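Long-range contact in hypothetical protein TTHA1606 (Thermus thermophilus, PDB 2YYB), which is of unknown function but belongs to the GTP cyclohydrolase I type 2/NIF3 family and probably binds divalent metal ions: residues Met1-Tyr13 with Asn26-Lys38. Residues are numbered along the deposited sequence; the frame is centred on the assembly and turned at random.
Sequences MDRDELVRYLDAY and NGLQVEGKRTVRK
M1 and V36 pair through their backbones: M1 N donates to V36 O, V36 N returns a bond to M1 O (2.7 Å), and R3 N donates to R34 O (2.9 Å). Together they form a single beta bridge between D2 and T35, fastening the N-terminus to the loop after strand 27-30 just where helix 3-13 begins. D2 is the N-cap, its OD1 taking D4 N from above the carboxylate plane.

R3 and R34 with D2, D4 and E31 make one salt-bridge network. Bends at chi2 and chi3 fold R3 down to the loop, where NH2 donates to G32 O (2.6 Å) within the guanidinium plane, while NH1 points almost straight at D4 OD2 (3.1 Å). One guanidinium face lies against E31 CG, the other against R34 CA. R3 NH2 and E31 OE2 make only a long salt bridge, the oxygen well out of plane; E31 OE1 instead accepts from G77 N of the second subunit. R34 reaches back to D2 in a salt bridge of doubtful detail, and to D4 OD1 through charge alone.

Apolar contacts are fewer: V7 CG2 packs on L28 CB (4.1 Å), and V36 CG2 on R3 CB, setting helix 3-13 beside 27-30, the outermost strand within the chain of the five-stranded mixed sheet. D11 OD2 bonds to Y94 OH. In-plane bonds to G32 and D4 fix the buried R3 guanidinium, its charge probably balanced mainly by D4, less by E31.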
loop_
_atom_site.group_PDB
_atom_site.type_symbol
_atom_site.label_atom_id
_atom_site.label_comp_id
_atom_site.label_asym_id
_atom_site.label_seq_id
_atom_site.Cartn_x
_atom_site.Cartn_y
_atom_site.Cartn_z
ATOM N N MET A 1 -41.199 -4.301 -18.917
ATOM C CA MET A 1 -40.651 -3.220 -18.056
ATOM C C MET A 1 -39.378 -2.637 -18.653
ATOM O O MET A 1 -38.624 -3.333 -19.331
ATOM C CB MET A 1 -40.373 -3.756 -16.648
ATOM C CG MET A 1 -39.637 -2.767 -15.755
ATOM S SD MET A 1 -39.852 -3.049 -13.988
ATOM C CE MET A 1 -39.253 -1.472 -13.325
ATOM N N ASP A 2 -39.163 -1.345 -18.432
ATOM C CA ASP A 2 -37.975 -0.683 -18.937
ATOM C C ASP A 2 -36.783 -1.179 -18.110
ATOM O O ASP A 2 -36.801 -1.091 -16.883
ATOM C CB ASP A 2 -38.132 0.832 -18.797
ATOM C CG ASP A 2 -36.888 1.576 -19.193
ATOM O OD1 ASP A 2 -36.013 0.953 -19.831
ATOM O OD2 ASP A 2 -36.776 2.777 -18.877
ATOM N N ARG A 3 -35.761 -1.706 -18.784
ATOM C CA ARG A 3 -34.590 -2.238 -18.104
ATOM C C ARG A 3 -33.869 -1.222 -17.241
ATOM O O ARG A 3 -33.373 -1.549 -16.172
ATOM C CB ARG A 3 -33.596 -2.826 -19.119
ATOM C CG ARG A 3 -32.154 -2.963 -18.611
ATOM C CD ARG A 3 -31.270 -1.957 -19.319
ATOM N NE ARG A 3 -31.012 -2.401 -20.680
ATOM C CZ ARG A 3 -30.708 -1.607 -21.705
ATOM N NH1 ARG A 3 -30.616 -0.296 -21.552
ATOM N NH2 ARG A 3 -30.496 -2.138 -22.904
ATOM N N ASP A 4 -33.804 0.010 -17.709
ATOM C CA ASP A 4 -33.113 1.039 -16.961
ATOM C C ASP A 4 -33.802 1.382 -15.635
ATOM O O ASP A 4 -33.138 1.782 -14.679
ATOM C CB ASP A 4 -32.931 2.264 -17.861
ATOM C CG ASP A 4 -32.017 1.972 -19.049
ATOM O OD1 ASP A 4 -32.220 2.552 -20.137
ATOM O OD2 ASP A 4 -31.084 1.154 -18.888
ATOM N N GLU A 5 -35.121 1.217 -15.564
ATOM C CA GLU A 5 -35.826 1.493 -14.315
ATOM C C GLU A 5 -35.621 0.315 -13.376
ATOM O O GLU A 5 -35.466 0.488 -12.167
ATOM C CB GLU A 5 -37.319 1.678 -14.549
ATOM C CG GLU A 5 -37.653 2.770 -15.516
ATOM C CD GLU A 5 -39.143 2.872 -15.746
ATOM O OE1 GLU A 5 -39.837 1.830 -15.593
ATOM O OE2 GLU A 5 -39.614 3.985 -16.092
ATOM N N LEU A 6 -35.642 -0.886 -13.946
ATOM C CA LEU A 6 -35.427 -2.094 -13.170
ATOM C C LEU A 6 -34.028 -2.005 -12.537
ATOM O O LEU A 6 -33.862 -2.290 -11.355
ATOM C CB LEU A 6 -35.513 -3.339 -14.059
ATOM C CG LEU A 6 -36.226 -4.584 -13.501
ATOM C CD1 LEU A 6 -35.580 -5.861 -14.073
ATOM C CD2 LEU A 6 -36.162 -4.587 -11.980
ATOM N N VAL A 7 -33.027 -1.595 -13.309
ATOM C CA VAL A 7 -31.687 -1.493 -12.759
ATOM C C VAL A 7 -31.627 -0.415 -11.662
ATOM O O VAL A 7 -31.004 -0.622 -10.615
ATOM C CB VAL A 7 -30.640 -1.198 -13.861
ATOM C CG1 VAL A 7 -29.286 -0.955 -13.238
ATOM C CG2 VAL A 7 -30.549 -2.376 -14.822
ATOM N N ARG A 8 -32.287 0.716 -11.893
ATOM C CA ARG A 8 -32.315 1.802 -10.919
ATOM C C ARG A 8 -32.974 1.329 -9.627
ATOM O O ARG A 8 -32.438 1.533 -8.532
ATOM C CB ARG A 8 -33.099 2.986 -11.477
ATOM C CG ARG A 8 -32.369 4.314 -11.460
ATOM C CD ARG A 8 -32.530 5.002 -12.801
ATOM N NE ARG A 8 -33.891 4.855 -13.315
ATOM C CZ ARG A 8 -34.229 5.001 -14.594
ATOM N NH1 ARG A 8 -33.299 5.305 -15.496
ATOM N NH2 ARG A 8 -35.492 4.826 -14.981
ATOM N N TYR A 9 -34.135 0.691 -9.757
ATOM C CA TYR A 9 -34.838 0.192 -8.588
ATOM C C TYR A 9 -33.947 -0.762 -7.803
ATOM O O TYR A 9 -33.725 -0.562 -6.607
ATOM C CB TYR A 9 -36.108 -0.543 -8.986
ATOM C CG TYR A 9 -36.822 -1.170 -7.803
ATOM C CD1 TYR A 9 -37.513 -0.375 -6.869
ATOM C CD2 TYR A 9 -36.831 -2.558 -7.622
ATOM C CE1 TYR A 9 -38.205 -0.955 -5.785
ATOM C CE2 TYR A 9 -37.515 -3.139 -6.547
ATOM C CZ TYR A 9 -38.200 -2.331 -5.636
ATOM O OH TYR A 9 -38.885 -2.911 -4.594
ATOM N N LEU A 10 -33.434 -1.794 -8.475
ATOM C CA LEU A 10 -32.576 -2.776 -7.815
ATOM C C LEU A 10 -31.380 -2.164 -7.099
ATOM O O LEU A 10 -31.090 -2.523 -5.960
ATOM C CB LEU A 10 -32.112 -3.826 -8.815
ATOM C CG LEU A 10 -33.276 -4.719 -9.250
ATOM C CD1 LEU A 10 -32.804 -5.748 -10.273
ATOM C CD2 LEU A 10 -33.847 -5.404 -8.020
ATOM N N ASP A 11 -30.690 -1.238 -7.748
ATOM C CA ASP A 11 -29.549 -0.608 -7.106
ATOM C C ASP A 11 -30.044 0.092 -5.837
ATOM O O ASP A 11 -29.354 0.134 -4.811
ATOM C CB ASP A 11 -28.905 0.408 -8.046
ATOM C CG ASP A 11 -28.271 -0.242 -9.270
ATOM O OD1 ASP A 11 -27.984 0.486 -10.235
ATOM O OD2 ASP A 11 -28.046 -1.474 -9.269
ATOM N N ALA A 12 -31.257 0.624 -5.907
ATOM C CA ALA A 12 -31.842 1.330 -4.775
ATOM C C ALA A 12 -32.237 0.370 -3.664
ATOM O O ALA A 12 -31.794 0.511 -2.520
ATOM C CB ALA A 12 -33.057 2.110 -5.230
ATOM N N TYR A 13 -33.067 -0.604 -4.024
ATOM C CA TYR A 13 -33.581 -1.601 -3.100
ATOM C C TYR A 13 -32.501 -2.359 -2.367
ATOM O O TYR A 13 -32.645 -2.649 -1.184
ATOM C CB TYR A 13 -34.472 -2.590 -3.852
ATOM C CG TYR A 13 -35.129 -3.635 -2.981
ATOM C CD1 TYR A 13 -36.078 -3.285 -2.017
ATOM C CD2 TYR A 13 -34.814 -4.978 -3.133
ATOM C CE1 TYR A 13 -36.698 -4.257 -1.227
ATOM C CE2 TYR A 13 -35.421 -5.958 -2.356
ATOM C CZ TYR A 13 -36.362 -5.599 -1.404
ATOM O OH TYR A 13 -36.965 -6.590 -0.650
ATOM N N ASN A 26 -21.042 -4.950 -8.467
ATOM C CA ASN A 26 -22.471 -5.082 -8.232
ATOM C C ASN A 26 -23.296 -4.183 -9.151
ATOM O O ASN A 26 -22.904 -3.047 -9.447
ATOM C CB ASN A 26 -22.782 -4.797 -6.758
ATOM C CG ASN A 26 -22.242 -5.891 -5.821
ATOM O OD1 ASN A 26 -21.900 -5.619 -4.668
ATOM N ND2 ASN A 26 -22.171 -7.129 -6.317
ATOM N N GLY A 27 -24.434 -4.708 -9.611
ATOM C CA GLY A 27 -25.309 -3.964 -10.507
ATOM C C GLY A 27 -25.393 -4.627 -11.870
ATOM O O GLY A 27 -25.150 -5.820 -11.992
ATOM N N LEU A 28 -25.737 -3.859 -12.897
ATOM C CA LEU A 28 -25.833 -4.405 -14.244
ATOM C C LEU A 28 -24.435 -4.662 -14.789
ATOM O O LEU A 28 -23.687 -3.725 -15.039
ATOM C CB LEU A 28 -26.570 -3.431 -15.176
ATOM C CG LEU A 28 -26.790 -3.893 -16.623
ATOM C CD1 LEU A 28 -27.757 -5.065 -16.690
ATOM C CD2 LEU A 28 -27.341 -2.739 -17.418
ATOM N N GLN A 29 -24.085 -5.928 -14.989
ATOM C CA GLN A 29 -22.761 -6.265 -15.496
ATOM C C GLN A 29 -22.724 -6.373 -17.009
ATOM O O GLN A 29 -21.712 -6.067 -17.610
ATOM C CB GLN A 29 -22.263 -7.577 -14.884
ATOM C CG GLN A 29 -22.233 -7.583 -13.371
ATOM C CD GLN A 29 -21.301 -8.655 -12.810
ATOM O OE1 GLN A 29 -21.246 -9.779 -13.322
ATOM N NE2 GLN A 29 -20.572 -8.311 -11.745
ATOM N N VAL A 30 -23.809 -6.838 -17.621
ATOM C CA VAL A 30 -23.868 -6.946 -19.075
ATOM C C VAL A 30 -25.230 -6.479 -19.540
ATOM O O VAL A 30 -26.262 -6.948 -19.063
ATOM C CB VAL A 30 -23.619 -8.394 -19.580
ATOM C CG1 VAL A 30 -23.684 -8.429 -21.105
ATOM C CG2 VAL A 30 -22.259 -8.894 -19.113
ATOM N N GLU A 31 -25.226 -5.538 -20.473
ATOM C CA GLU A 31 -26.455 -4.970 -21.002
ATOM C C GLU A 31 -27.103 -5.877 -22.060
ATOM O O GLU A 31 -26.408 -6.561 -22.805
ATOM C CB GLU A 31 -26.142 -3.584 -21.569
ATOM C CG GLU A 31 -27.313 -2.840 -22.198
ATOM C CD GLU A 31 -26.857 -1.560 -22.892
ATOM O OE1 GLU A 31 -26.453 -0.613 -22.188
ATOM O OE2 GLU A 31 -26.883 -1.505 -24.141
ATOM N N GLY A 32 -28.442 -5.882 -22.082
ATOM C CA GLY A 32 -29.233 -6.675 -23.019
ATOM C C GLY A 32 -30.428 -5.858 -23.503
ATOM O O GLY A 32 -30.338 -4.631 -23.589
ATOM N N LYS A 33 -31.544 -6.520 -23.806
ATOM C CA LYS A 33 -32.757 -5.849 -24.284
ATOM C C LYS A 33 -33.211 -4.720 -23.369
ATOM O O LYS A 33 -33.121 -4.827 -22.138
ATOM C CB LYS A 33 -33.937 -6.818 -24.353
ATOM C CG LYS A 33 -33.814 -7.984 -25.265
ATOM C CD LYS A 33 -34.914 -8.982 -24.936
ATOM C CE LYS A 33 -34.750 -10.218 -25.803
ATOM N NZ LYS A 33 -35.653 -11.351 -25.424
ATOM N N ARG A 34 -33.752 -3.660 -23.960
ATOM C CA ARG A 34 -34.246 -2.557 -23.156
ATOM C C ARG A 34 -35.640 -2.872 -22.566
ATOM O O ARG A 34 -36.044 -2.265 -21.568
ATOM C CB ARG A 34 -34.305 -1.273 -23.977
ATOM C CG ARG A 34 -34.523 -0.023 -23.134
ATOM C CD ARG A 34 -34.497 1.263 -23.981
ATOM N NE ARG A 34 -34.415 2.467 -23.151
ATOM C CZ ARG A 34 -35.292 2.808 -22.200
ATOM N NH1 ARG A 34 -36.344 2.036 -21.948
ATOM N NH2 ARG A 34 -35.102 3.918 -21.485
ATOM N N THR A 35 -36.359 -3.823 -23.156
ATOM C CA THR A 35 -37.686 -4.162 -22.654
ATOM C C THR A 35 -37.711 -5.536 -21.989
ATOM O O THR A 35 -37.642 -6.574 -22.651
ATOM C CB THR A 35 -38.754 -4.093 -23.779
ATOM O OG1 THR A 35 -38.903 -2.739 -24.207
ATOM C CG2 THR A 35 -40.093 -4.566 -23.289
ATOM N N VAL A 36 -37.818 -5.534 -20.665
ATOM C CA VAL A 36 -37.821 -6.775 -19.902
ATOM C C VAL A 36 -39.206 -7.381 -19.792
ATOM O O VAL A 36 -40.160 -6.697 -19.461
ATOM C CB VAL A 36 -37.242 -6.547 -18.482
ATOM C CG1 VAL A 36 -37.132 -7.851 -17.748
ATOM C CG2 VAL A 36 -35.876 -5.909 -18.587
ATOM N N ARG A 37 -39.302 -8.673 -20.076
ATOM C CA ARG A 37 -40.568 -9.384 -20.016
ATOM C C ARG A 37 -40.489 -10.647 -19.149
ATOM O O ARG A 37 -41.518 -11.266 -18.856
ATOM C CB ARG A 37 -41.008 -9.800 -21.422
ATOM C CG ARG A 37 -41.146 -8.664 -22.421
ATOM C CD ARG A 37 -41.286 -9.236 -23.841
ATOM N NE ARG A 37 -41.017 -8.249 -24.893
ATOM C CZ ARG A 37 -41.940 -7.456 -25.427
ATOM N NH1 ARG A 37 -43.204 -7.530 -25.014
ATOM N NH2 ARG A 37 -41.601 -6.594 -26.378
ATOM N N LYS A 38 -39.288 -11.047 -18.747
ATOM C CA LYS A 38 -39.154 -12.260 -17.947
ATOM C C LYS A 38 -37.823 -12.316 -17.206
ATOM O O LYS A 38 -36.752 -12.240 -17.813
ATOM C CB LYS A 38 -39.302 -13.478 -18.846
ATOM C CG LYS A 38 -39.258 -14.794 -18.126
ATOM C CD LYS A 38 -39.592 -15.911 -19.067
ATOM C CE LYS A 38 -39.552 -17.228 -18.340
ATOM N NZ LYS A 38 -39.805 -18.384 -19.266
#